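Local coordinates for XisI protein-like (Anabaena variabilis, PDB 2NLV), which is of unknown function but belongs to the XisI family, whose namesake probably acts with XisF and XisH in the site-specific recombination of cyanobacterial nitrogen-fixation genes, at residues 27-32 / 44-49; 66-71 / 91-96; 39-44 / 61-66. One frame throughout, in Å; residues are numbered along the deposited sequence. Where two conformers were deposited one is given.

In the fold
All three contacts lie in one mixed sheet and are held by backbone hydrogen bonds. Contacts 1 and 3 share Trp44 and strand 41-47, which pairs with strand 29-36 in the first and strand 53-65 in the third; both are antiparallel, largely buried and touched by the second subunit. Contact 3 sits nearest the middle of the chain, its centre about 19 Å from that of contact 1, and is marked by buried polar chemistry, two histidines around one carboxylate. Contact 2, partly buried and parallel, touches no other chain; its centre is about 10 Å from that of contact 3, where Ile69 and Leu71 pack on Phe62.

Contact 1 of 3, residues 27-32 / 44-49; sequences QDVEVQ and WMNVGW
The indole of Trp44 meets strand 29-32 along its pyrrole side: the carbonyl oxygen of Gln32 lies in the ring plane at the edge, with Trp44 CD1 3.6 Å from Gln32 O, while Val31 CG1 comes obliquely to Trp44 NE1 at 3.5 Å. Trp44 CG stands anti to its backbone N (chi1 166°), and the end of the ring thereby approaches Val31. A second flat group, the Gln32 amide, crosses the Val47 branch obliquely, its CD 3.7 Å from Val47 CG2. In its plane Gln32 NE2 gives a 3.2 Å hydrogen bond to Glu30 OE1, almost along the C-O axis of that carboxylate. Asp63 of the second subunit also accepts from NE2, and Lys65 of that subunit forms a salt bridge with Glu30, so long polar side chains suit this dimer-facing side. The backbones form a beta hairpin, strand 29-36 antiparallel to strand 41-47. Glu30 with Val47 and Gln32 with Met45, a selenomethionine, are hydrogen-bonded pairs; Gln32 N to Met45 O, at 2.9 Å, is nearly straight, with an N-H...O angle of 166°. On the face bearing Val31 and Asn46, Val29 CG1 packs on Asn46 CB at 3.6 Å, while Asp23 accepts a bond from Asn46 ND2. Helix 2-21 covers this side through Ala20 and Tyr19. At Gly48 the chain turns a corner: a beta carbon there would clash with Asp28 O and Val29 CA, so glycine fits. Just beyond, Trp49 N donates a hydrogen bond to Asp28 O, 3.2 Å away, and its indole NE1 bonds to Gly97 O of the second subunit.

Contact 2 of 3, residues 66-71 / 91-96; sequences DGKIWL and REDIVL
A beta-alpha-beta unit, strand 68-74, helix 80-86 and strand 94-96, brings its two strands side by side here, running parallel with their axes 26° apart. Three backbone bonds join them: Ile69 takes part at both its N-H, to Asp93 O at 2.8 Å, and its carbonyl, to Val95 N, and Leu71 N then meets Val95 O nearly along the C=O axis. The tightest side-chain match is Val95 under Trp70. Val95 CG1, anti to its backbone N, sits 3.6 Å from the centroid of the six-membered ring of Trp70 and 7° off its normal, a CH-pi contact. CG2, the other branch, lies beneath the pyrrole side, 3.6 Å from Trp70 NE1; a beta-branched residue thus covers both rings. Lys68 runs extended across Asp93, CE 4.0 Å from OD1, but its ammonium bonds to the carbonyl of Val111 and the terminal carboxylate of Ala112, while Asp93 OD2 bonds to Tyr8. Lys65 adds a cation-pi contact to Trp70. On the other face, Ile69 and Ile94 both pack on Leu84 of helix 80-86; Ile69 also meets Val12 of helix 2-21, and Leu71 lies against Ile60 and Phe62 of strand 53-65.

Contact 3 of 3, residues 39-44 / 61-66; sequences RNHYQW and HFDIKD
One carboxylate oxygen, Asp63 OD1, is gripped by two imidazoles. His41 ND1 donates to it at 2.7 Å and His61 NE2, from the same strand as Asp63, at 2.8 Å. Both approach from above the carboxylate plane, yet the oxygen lies close to each ring's own plane; the His41 ring and the carboxylate are 84° apart. Histidine suits both positions because it presents an N-H at the ring rim, and the carboxylate would probably stabilise a positive charge on one of the imidazoles, though their closeness would disfavour charging both. Gln43 CG makes a CH-pi contact over one face of His61, 3.9 Å from the ring centroid. Tyr56 of the second subunit bonds to His61 ND1, and Asp63 OD2 also accepts from Gln72 of its own chain. An alanine at His61 would probably loosen Asp63 and weaken the subunit contact, since the bonds to Asp63 OD1 and that Tyr56 would both go. On the opposite face Tyr42 CE2 meets Ile64 CD1 at 3.9 Å, and Tyr42 OH bonds to an in-plane lone pair of Asn40 OD1, under helix 2-21. Tyr42 and Phe62 form an antiparallel hydrogen-bonded pair, and Asn40 and His41 make a G1 bulge opposite Asp36: this is the antiparallel part of a mixed sheet, with a largely apolar, helix-covered side and a polar side at the dimer interface.

Contact 1 of 3, residues 27-32 / 44-49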
loop_
_atom_site.group_PDB
_atom_site.type_symbol
_atom_site.label_atom_id
_atom_site.label_comp_id
_atom_site.label_asym_id
_atom_site.label_seq_id
_atom_site.Cartn_x
_atom_site.Cartn_y
_atom_site.Cartn_z
ATOM N N GLN A 27 7.249 19.240 2.436
ATOM C CA GLN A 27 7.061 18.860 3.850
ATOM C C GLN A 27 5.588 18.503 4.211
ATOM O O GLN A 27 5.332 17.794 5.189
ATOM C CB GLN A 27 7.569 19.987 4.762
ATOM N N ASP A 28 4.634 18.985 3.419
ATOM C CA ASP A 28 3.202 18.636 3.601
ATOM C C ASP A 28 2.809 17.304 2.970
ATOM O O ASP A 28 1.595 16.928 2.998
ATOM C CB ASP A 28 2.337 19.739 3.010
ATOM C CG ASP A 28 2.541 21.099 3.726
ATOM O OD1 ASP A 28 2.704 21.100 4.953
ATOM O OD2 ASP A 28 2.539 22.157 3.059
ATOM N N VAL A 29 3.808 16.633 2.369
ATOM C CA VAL A 29 3.582 15.323 1.817
ATOM C C VAL A 29 4.531 14.305 2.470
ATOM O O VAL A 29 5.732 14.445 2.396
ATOM C CB VAL A 29 3.692 15.343 0.272
ATOM C CG1 VAL A 29 3.617 13.964 -0.300
ATOM C CG2 VAL A 29 2.500 16.204 -0.301
ATOM N N GLU A 30 3.970 13.307 3.127
ATOM C CA GLU A 30 4.745 12.245 3.712
ATOM C C GLU A 30 5.262 11.319 2.610
ATOM O O GLU A 30 4.630 11.176 1.532
ATOM C CB GLU A 30 3.887 11.420 4.671
ATOM C CG GLU A 30 3.399 12.204 5.887
ATOM C CD GLU A 30 2.504 11.379 6.784
ATOM O OE1 GLU A 30 1.820 10.433 6.275
ATOM O OE2 GLU A 30 2.500 11.674 7.995
ATOM N N VAL A 31 6.427 10.741 2.879
ATOM C CA VAL A 31 6.915 9.572 2.166
ATOM C C VAL A 31 6.683 8.344 3.037
ATOM O O VAL A 31 7.277 8.198 4.122
ATOM C CB VAL A 31 8.433 9.730 1.978
ATOM C CG1 VAL A 31 9.061 8.383 1.567
ATOM C CG2 VAL A 31 8.732 10.860 1.058
ATOM N N GLN A 32 5.805 7.478 2.582
ATOM C CA GLN A 32 5.483 6.274 3.294
ATOM C C GLN A 32 6.168 5.077 2.683
ATOM O O GLN A 32 5.994 4.787 1.493
ATOM C CB GLN A 32 3.981 6.016 3.338
ATOM C CG GLN A 32 3.174 7.140 3.978
ATOM C CD GLN A 32 1.781 6.709 4.370
ATOM O OE1 GLN A 32 1.344 5.598 4.071
ATOM N NE2 GLN A 32 1.077 7.604 5.095
ATOM N N TRP A 44 6.134 2.222 -1.896
ATOM C CA TRP A 44 6.501 3.590 -1.595
ATOM C C TRP A 44 5.369 4.476 -2.055
ATOM O O TRP A 44 5.020 4.487 -3.218
ATOM C CB TRP A 44 7.773 3.979 -2.269
ATOM C CG TRP A 44 7.974 5.524 -2.245
ATOM C CD1 TRP A 44 7.471 6.421 -1.323
ATOM C CD2 TRP A 44 8.655 6.276 -3.195
ATOM N NE1 TRP A 44 7.814 7.707 -1.676
ATOM C CE2 TRP A 44 8.568 7.633 -2.822
ATOM C CE3 TRP A 44 9.360 5.943 -4.312
ATOM C CZ2 TRP A 44 9.152 8.659 -3.580
ATOM C CZ3 TRP A 44 9.956 7.002 -5.072
ATOM C CH2 TRP A 44 9.827 8.289 -4.713
HETATM N N MSE A 45 4.753 5.156 -1.115
HETATM C CA MSE A 45 3.664 6.125 -1.384
HETATM C C MSE A 45 3.982 7.541 -0.985
HETATM O O MSE A 45 4.844 7.811 -0.110
HETATM C CB MSE A 45 2.360 5.776 -0.657
HETATM C CG MSE A 45 1.708 4.468 -1.042
HETATM SE SE MSE A 45 -0.099 4.454 -0.422
HETATM C CE MSE A 45 -0.792 5.778 -1.659
ATOM N N ASN A 46 3.333 8.491 -1.607
ATOM C CA ASN A 46 3.322 9.867 -1.119
ATOM C C ASN A 46 1.912 10.162 -0.654
ATOM O O ASN A 46 0.963 9.866 -1.356
ATOM C CB ASN A 46 3.664 10.879 -2.215
ATOM C CG ASN A 46 5.071 10.768 -2.715
ATOM O OD1 ASN A 46 5.305 10.875 -3.930
ATOM N ND2 ASN A 46 5.996 10.581 -1.809
ATOM N N VAL A 47 1.766 10.690 0.554
ATOM C CA VAL A 47 0.484 10.917 1.169
ATOM C C VAL A 47 0.445 12.282 1.848
ATOM O O VAL A 47 1.244 12.559 2.736
ATOM C CB VAL A 47 0.131 9.838 2.217
ATOM C CG1 VAL A 47 -1.213 10.114 2.881
ATOM C CG2 VAL A 47 0.108 8.416 1.592
ATOM N N GLY A 48 -0.456 13.174 1.420
ATOM C CA GLY A 48 -0.585 14.462 2.072
ATOM C C GLY A 48 -1.433 15.417 1.293
ATOM O O GLY A 48 -2.391 15.015 0.656
ATOM N N TRP A 49 -1.084 16.699 1.317
ATOM C CA TRP A 49 -1.836 17.782 0.753
ATOM C C TRP A 49 -0.881 18.761 0.103
ATOM O O TRP A 49 0.203 19.053 0.630
ATOM C CB TRP A 49 -2.702 18.458 1.819
ATOM C CG TRP A 49 -3.726 17.564 2.307
ATOM C CD1 TRP A 49 -3.598 16.643 3.329
ATOM C CD2 TRP A 49 -5.020 17.382 1.765
ATOM N NE1 TRP A 49 -4.731 15.930 3.447
ATOM C CE2 TRP A 49 -5.629 16.325 2.504
ATOM C CE3 TRP A 49 -5.746 18.006 0.758
ATOM C CZ2 TRP A 49 -6.916 15.914 2.272
ATOM C CZ3 TRP A 49 -7.012 17.577 0.515
ATOM C CH2 TRP A 49 -7.589 16.526 1.280
#

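Contact 2 of 3, residues 66-71 / 91-96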
loop_
_atom_site.group_PDB
_atom_site.type_symbol
_atom_site.label_atom_id
_atom_site.label_comp_id
_atom_site.label_asym_id
_atom_site.label_seq_id
_atom_site.Cartn_x
_atom_site.Cartn_y
_atom_site.Cartn_z
ATOM N N ASP A 66 4.570 -16.470 -4.478
ATOM C CA ASP A 66 5.123 -17.776 -4.802
ATOM C C ASP A 66 6.583 -17.665 -5.143
ATOM O O ASP A 66 7.089 -18.267 -6.076
ATOM C CB ASP A 66 4.301 -18.434 -5.916
ATOM C CG ASP A 66 2.839 -18.580 -5.541
ATOM O OD1 ASP A 66 2.557 -19.025 -4.404
ATOM O OD2 ASP A 66 1.970 -18.214 -6.358
ATOM N N GLY A 67 7.258 -16.791 -4.404
ATOM C CA GLY A 67 8.686 -16.617 -4.574
ATOM C C GLY A 67 9.153 -15.762 -5.756
ATOM O O GLY A 67 10.339 -15.622 -5.924
ATOM N N LYS A 68 8.223 -15.164 -6.506
ATOM C CA LYS A 68 8.531 -14.261 -7.622
ATOM C C LYS A 68 8.192 -12.818 -7.280
ATOM O O LYS A 68 7.169 -12.543 -6.625
ATOM C CB LYS A 68 7.760 -14.668 -8.881
ATOM C CG LYS A 68 8.173 -16.062 -9.385
ATOM C CD LYS A 68 7.620 -16.381 -10.768
ATOM C CE LYS A 68 8.062 -17.753 -11.146
ATOM N NZ LYS A 68 7.488 -18.167 -12.424
ATOM N N ILE A 69 9.066 -11.909 -7.730
ATOM C CA ILE A 69 8.845 -10.494 -7.485
ATOM C C ILE A 69 7.927 -9.899 -8.544
ATOM O O ILE A 69 8.228 -9.979 -9.747
ATOM C CB ILE A 69 10.132 -9.700 -7.469
ATOM C CG1 ILE A 69 11.127 -10.243 -6.440
ATOM C CG2 ILE A 69 9.832 -8.200 -7.235
ATOM C CD1 ILE A 69 12.521 -9.624 -6.542
ATOM N N TRP A 70 6.759 -9.443 -8.135
ATOM C CA TRP A 70 5.804 -8.779 -9.045
ATOM C C TRP A 70 5.942 -7.282 -8.961
ATOM O O TRP A 70 5.767 -6.705 -7.887
ATOM C CB TRP A 70 4.382 -9.173 -8.682
ATOM C CG TRP A 70 3.972 -10.543 -9.064
ATOM C CD1 TRP A 70 4.597 -11.726 -8.731
ATOM C CD2 TRP A 70 2.854 -10.877 -9.839
ATOM N NE1 TRP A 70 3.916 -12.788 -9.304
ATOM C CE2 TRP A 70 2.833 -12.290 -9.970
ATOM C CE3 TRP A 70 1.821 -10.133 -10.434
ATOM C CZ2 TRP A 70 1.826 -12.953 -10.656
ATOM C CZ3 TRP A 70 0.823 -10.821 -11.097
ATOM C CH2 TRP A 70 0.853 -12.200 -11.220
ATOM N N LEU A 71 6.266 -6.655 -10.067
ATOM C CA LEU A 71 6.220 -5.167 -10.200
ATOM C C LEU A 71 4.799 -4.764 -10.528
ATOM O O LEU A 71 4.280 -5.101 -11.608
ATOM C CB LEU A 71 7.194 -4.677 -11.233
ATOM C CG LEU A 71 7.200 -3.156 -11.460
ATOM C CD1 LEU A 71 7.579 -2.344 -10.184
ATOM C CD2 LEU A 71 8.100 -2.746 -12.622
ATOM N N ARG A 91 15.570 -12.814 -14.532
ATOM C CA ARG A 91 14.413 -12.243 -15.283
ATOM C C ARG A 91 13.194 -13.054 -15.125
ATOM O O ARG A 91 12.061 -12.575 -14.993
ATOM C CB ARG A 91 14.776 -12.234 -16.746
ATOM C CG ARG A 91 15.734 -11.168 -16.999
ATOM C CD ARG A 91 16.423 -11.249 -18.337
ATOM N NE ARG A 91 17.219 -10.049 -18.500
ATOM C CZ ARG A 91 16.694 -8.835 -18.660
ATOM N NH1 ARG A 91 15.376 -8.644 -18.737
ATOM N NH2 ARG A 91 17.504 -7.801 -18.755
ATOM N N GLU A 92 13.388 -14.336 -15.143
ATOM C CA GLU A 92 12.228 -15.214 -15.056
ATOM C C GLU A 92 11.474 -15.177 -13.698
ATOM O O GLU A 92 10.347 -15.671 -13.565
ATOM C CB GLU A 92 12.618 -16.647 -15.440
ATOM C CG GLU A 92 13.652 -17.256 -14.565
ATOM C CD GLU A 92 15.106 -17.043 -15.077
ATOM O OE1 GLU A 92 15.526 -16.056 -15.840
ATOM O OE2 GLU A 92 15.878 -17.959 -14.690
ATOM N N ASP A 93 12.115 -14.584 -12.676
ATOM C CA ASP A 93 11.518 -14.444 -11.363
ATOM C C ASP A 93 10.961 -13.047 -11.096
ATOM O O ASP A 93 10.628 -12.728 -9.952
ATOM C CB ASP A 93 12.480 -14.778 -10.233
ATOM C CG ASP A 93 12.691 -16.264 -10.040
ATOM O OD1 ASP A 93 12.027 -17.058 -10.738
ATOM O OD2 ASP A 93 13.504 -16.648 -9.173
ATOM N N ILE A 94 10.847 -12.257 -12.155
ATOM C CA ILE A 94 10.147 -10.966 -12.115
ATOM C C ILE A 94 8.889 -11.055 -12.965
ATOM O O ILE A 94 8.954 -11.553 -14.087
ATOM C CB ILE A 94 11.086 -9.858 -12.592
ATOM C CG1 ILE A 94 12.228 -9.729 -11.599
ATOM C CG2 ILE A 94 10.333 -8.528 -12.614
ATOM C CD1 ILE A 94 13.434 -8.962 -12.175
ATOM N N VAL A 95 7.761 -10.659 -12.427
ATOM C CA VAL A 95 6.511 -10.629 -13.168
ATOM C C VAL A 95 6.076 -9.207 -13.318
ATOM O O VAL A 95 5.949 -8.487 -12.287
ATOM C CB VAL A 95 5.425 -11.506 -12.513
ATOM C CG1 VAL A 95 4.084 -11.470 -13.330
ATOM C CG2 VAL A 95 5.905 -12.976 -12.326
ATOM N N LEU A 96 5.795 -8.756 -14.540
ATOM C CA LEU A 96 5.295 -7.417 -14.759
ATOM C C LEU A 96 3.798 -7.357 -14.548
ATOM O O LEU A 96 3.009 -7.453 -15.482
ATOM C CB LEU A 96 5.708 -6.932 -16.135
ATOM C CG LEU A 96 7.211 -6.835 -16.381
ATOM C CD1 LEU A 96 7.436 -6.223 -17.790
ATOM C CD2 LEU A 96 7.897 -5.973 -15.330
HETATM O O HOH W 1 11.580 -18.114 -7.406
#

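Contact 3 of 3, residues 39-44 / 61-66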
loop_
_atom_site.group_PDB
_atom_site.type_symbol
_atom_site.label_atom_id
_atom_site.label_comp_id
_atom_site.label_asym_id
_atom_site.label_seq_id
_atom_site.Cartn_x
_atom_site.Cartn_y
_atom_site.Cartn_z
ATOM N N ARG A 39 3.176 -10.829 4.536
ATOM C CA ARG A 39 2.356 -11.034 3.313
ATOM C C ARG A 39 3.090 -10.635 2.030
ATOM O O ARG A 39 2.595 -10.845 0.917
ATOM C CB ARG A 39 0.991 -10.313 3.379
ATOM C CG ARG A 39 0.010 -11.045 4.312
ATOM C CD ARG A 39 -0.946 -10.107 5.082
ATOM N NE ARG A 39 -0.157 -9.341 6.029
ATOM C CZ ARG A 39 0.148 -9.685 7.286
ATOM N NH1 ARG A 39 -0.372 -10.775 7.880
ATOM N NH2 ARG A 39 0.974 -8.943 7.996
ATOM N N ASN A 40 4.286 -10.101 2.177
ATOM C CA ASN A 40 5.148 -9.751 1.050
ATOM C C ASN A 40 4.531 -8.723 0.118
ATOM O O ASN A 40 4.410 -8.933 -1.097
ATOM C CB ASN A 40 5.561 -11.016 0.278
ATOM C CG ASN A 40 6.567 -11.807 1.035
ATOM O OD1 ASN A 40 7.644 -11.313 1.360
ATOM N ND2 ASN A 40 6.260 -13.062 1.263
ATOM N N HIS A 41 4.145 -7.594 0.717
ATOM C CA HIS A 41 3.682 -6.445 -0.017
ATOM C C HIS A 41 4.527 -5.258 0.364
ATOM O O HIS A 41 4.652 -4.938 1.546
ATOM C CB HIS A 41 2.191 -6.148 0.294
ATOM C CG HIS A 41 1.258 -7.298 0.091
ATOM N ND1 HIS A 41 1.064 -7.912 -1.124
ATOM C CD2 HIS A 41 0.423 -7.922 0.963
ATOM C CE1 HIS A 41 0.136 -8.853 -0.983
ATOM N NE2 HIS A 41 -0.278 -8.873 0.269
ATOM N N TYR A 42 5.023 -4.527 -0.654
ATOM C CA TYR A 42 6.007 -3.499 -0.410
ATOM C C TYR A 42 5.719 -2.287 -1.278
ATOM O O TYR A 42 5.761 -2.416 -2.512
ATOM C CB TYR A 42 7.419 -4.042 -0.694
ATOM C CG TYR A 42 7.749 -5.352 0.054
ATOM C CD1 TYR A 42 8.178 -5.337 1.380
ATOM C CD2 TYR A 42 7.572 -6.601 -0.554
ATOM C CE1 TYR A 42 8.465 -6.541 2.026
ATOM C CE2 TYR A 42 7.863 -7.767 0.084
ATOM C CZ TYR A 42 8.283 -7.710 1.369
ATOM O OH TYR A 42 8.570 -8.888 2.082
ATOM N N GLN A 43 5.480 -1.128 -0.680
ATOM C CA GLN A 43 5.121 0.086 -1.407
ATOM C C GLN A 43 5.952 1.293 -0.974
ATOM O O GLN A 43 6.357 1.403 0.184
ATOM C CB GLN A 43 3.633 0.470 -1.194
ATOM C CG GLN A 43 2.622 -0.584 -1.579
ATOM C CD GLN A 43 1.166 -0.094 -1.493
ATOM O OE1 GLN A 43 0.231 -0.871 -1.749
ATOM N NE2 GLN A 43 0.968 1.183 -1.169
ATOM N N TRP A 44 6.134 2.222 -1.896
ATOM C CA TRP A 44 6.501 3.590 -1.595
ATOM C C TRP A 44 5.369 4.476 -2.055
ATOM O O TRP A 44 5.020 4.487 -3.218
ATOM C CB TRP A 44 7.773 3.979 -2.269
ATOM C CG TRP A 44 7.974 5.524 -2.245
ATOM C CD1 TRP A 44 7.471 6.421 -1.323
ATOM C CD2 TRP A 44 8.655 6.276 -3.195
ATOM N NE1 TRP A 44 7.814 7.707 -1.676
ATOM C CE2 TRP A 44 8.568 7.633 -2.822
ATOM C CE3 TRP A 44 9.360 5.943 -4.312
ATOM C CZ2 TRP A 44 9.152 8.659 -3.580
ATOM C CZ3 TRP A 44 9.956 7.002 -5.072
ATOM C CH2 TRP A 44 9.827 8.289 -4.713
ATOM N N HIS A 61 5.310 -0.239 -6.339
ATOM C CA HIS A 61 4.774 -1.340 -5.521
ATOM C C HIS A 61 5.363 -2.645 -6.045
ATOM O O HIS A 61 5.265 -2.942 -7.241
ATOM C CB HIS A 61 3.263 -1.330 -5.656
ATOM C CG HIS A 61 2.509 -2.406 -4.931
ATOM N ND1 HIS A 61 1.173 -2.258 -4.668
ATOM C CD2 HIS A 61 2.848 -3.632 -4.441
ATOM C CE1 HIS A 61 0.712 -3.326 -4.031
ATOM N NE2 HIS A 61 1.698 -4.189 -3.895
ATOM N N PHE A 62 5.971 -3.429 -5.140
ATOM C CA PHE A 62 6.396 -4.814 -5.389
ATOM C C PHE A 62 5.673 -5.771 -4.478
ATOM O O PHE A 62 5.564 -5.489 -3.279
ATOM C CB PHE A 62 7.860 -4.976 -5.093
ATOM C CG PHE A 62 8.768 -4.239 -5.991
ATOM C CD1 PHE A 62 9.072 -4.740 -7.246
ATOM C CD2 PHE A 62 9.456 -3.141 -5.508
ATOM C CE1 PHE A 62 10.026 -4.072 -8.063
ATOM C CE2 PHE A 62 10.396 -2.483 -6.318
ATOM C CZ PHE A 62 10.642 -2.978 -7.561
ATOM N N ASP A 63 5.233 -6.899 -5.000
ATOM C CA ASP A 63 4.841 -8.049 -4.176
ATOM C C ASP A 63 5.848 -9.164 -4.371
ATOM O O ASP A 63 6.544 -9.187 -5.359
ATOM C CB ASP A 63 3.472 -8.537 -4.532
ATOM C CG ASP A 63 2.403 -7.456 -4.350
ATOM O OD1 ASP A 63 2.373 -6.844 -3.252
ATOM O OD2 ASP A 63 1.614 -7.275 -5.288
ATOM N N ILE A 64 5.887 -10.111 -3.448
ATOM C CA ILE A 64 6.561 -11.382 -3.681
ATOM C C ILE A 64 5.521 -12.455 -3.512
ATOM O O ILE A 64 4.909 -12.570 -2.464
ATOM C CB ILE A 64 7.820 -11.602 -2.785
ATOM C CG1 ILE A 64 8.790 -10.443 -2.881
ATOM C CG2 ILE A 64 8.505 -12.890 -3.221
ATOM C CD1 ILE A 64 9.888 -10.425 -1.829
ATOM N N LYS A 65 5.247 -13.153 -4.608
ATOM C CA LYS A 65 4.143 -14.131 -4.728
ATOM C C LYS A 65 4.709 -15.404 -5.261
ATOM O O LYS A 65 5.319 -15.423 -6.297
ATOM C CB LYS A 65 3.044 -13.636 -5.664
ATOM C CG LYS A 65 2.362 -12.339 -5.252
ATOM C CD LYS A 65 1.520 -11.722 -6.371
ATOM C CE LYS A 65 0.257 -12.537 -6.650
ATOM N NZ LYS A 65 -0.365 -12.211 -7.970
ATOM N N ASP A 66 4.570 -16.470 -4.478
ATOM C CA ASP A 66 5.123 -17.776 -4.802
ATOM C C ASP A 66 6.583 -17.665 -5.143
ATOM O O ASP A 66 7.089 -18.267 -6.076
ATOM C CB ASP A 66 4.301 -18.434 -5.916
ATOM C CG ASP A 66 2.839 -18.580 -5.541
ATOM O OD1 ASP A 66 2.557 -19.025 -4.404
ATOM O OD2 ASP A 66 1.970 -18.214 -6.358
HETATM O O HOH W 2 2.559 -11.123 -2.014
#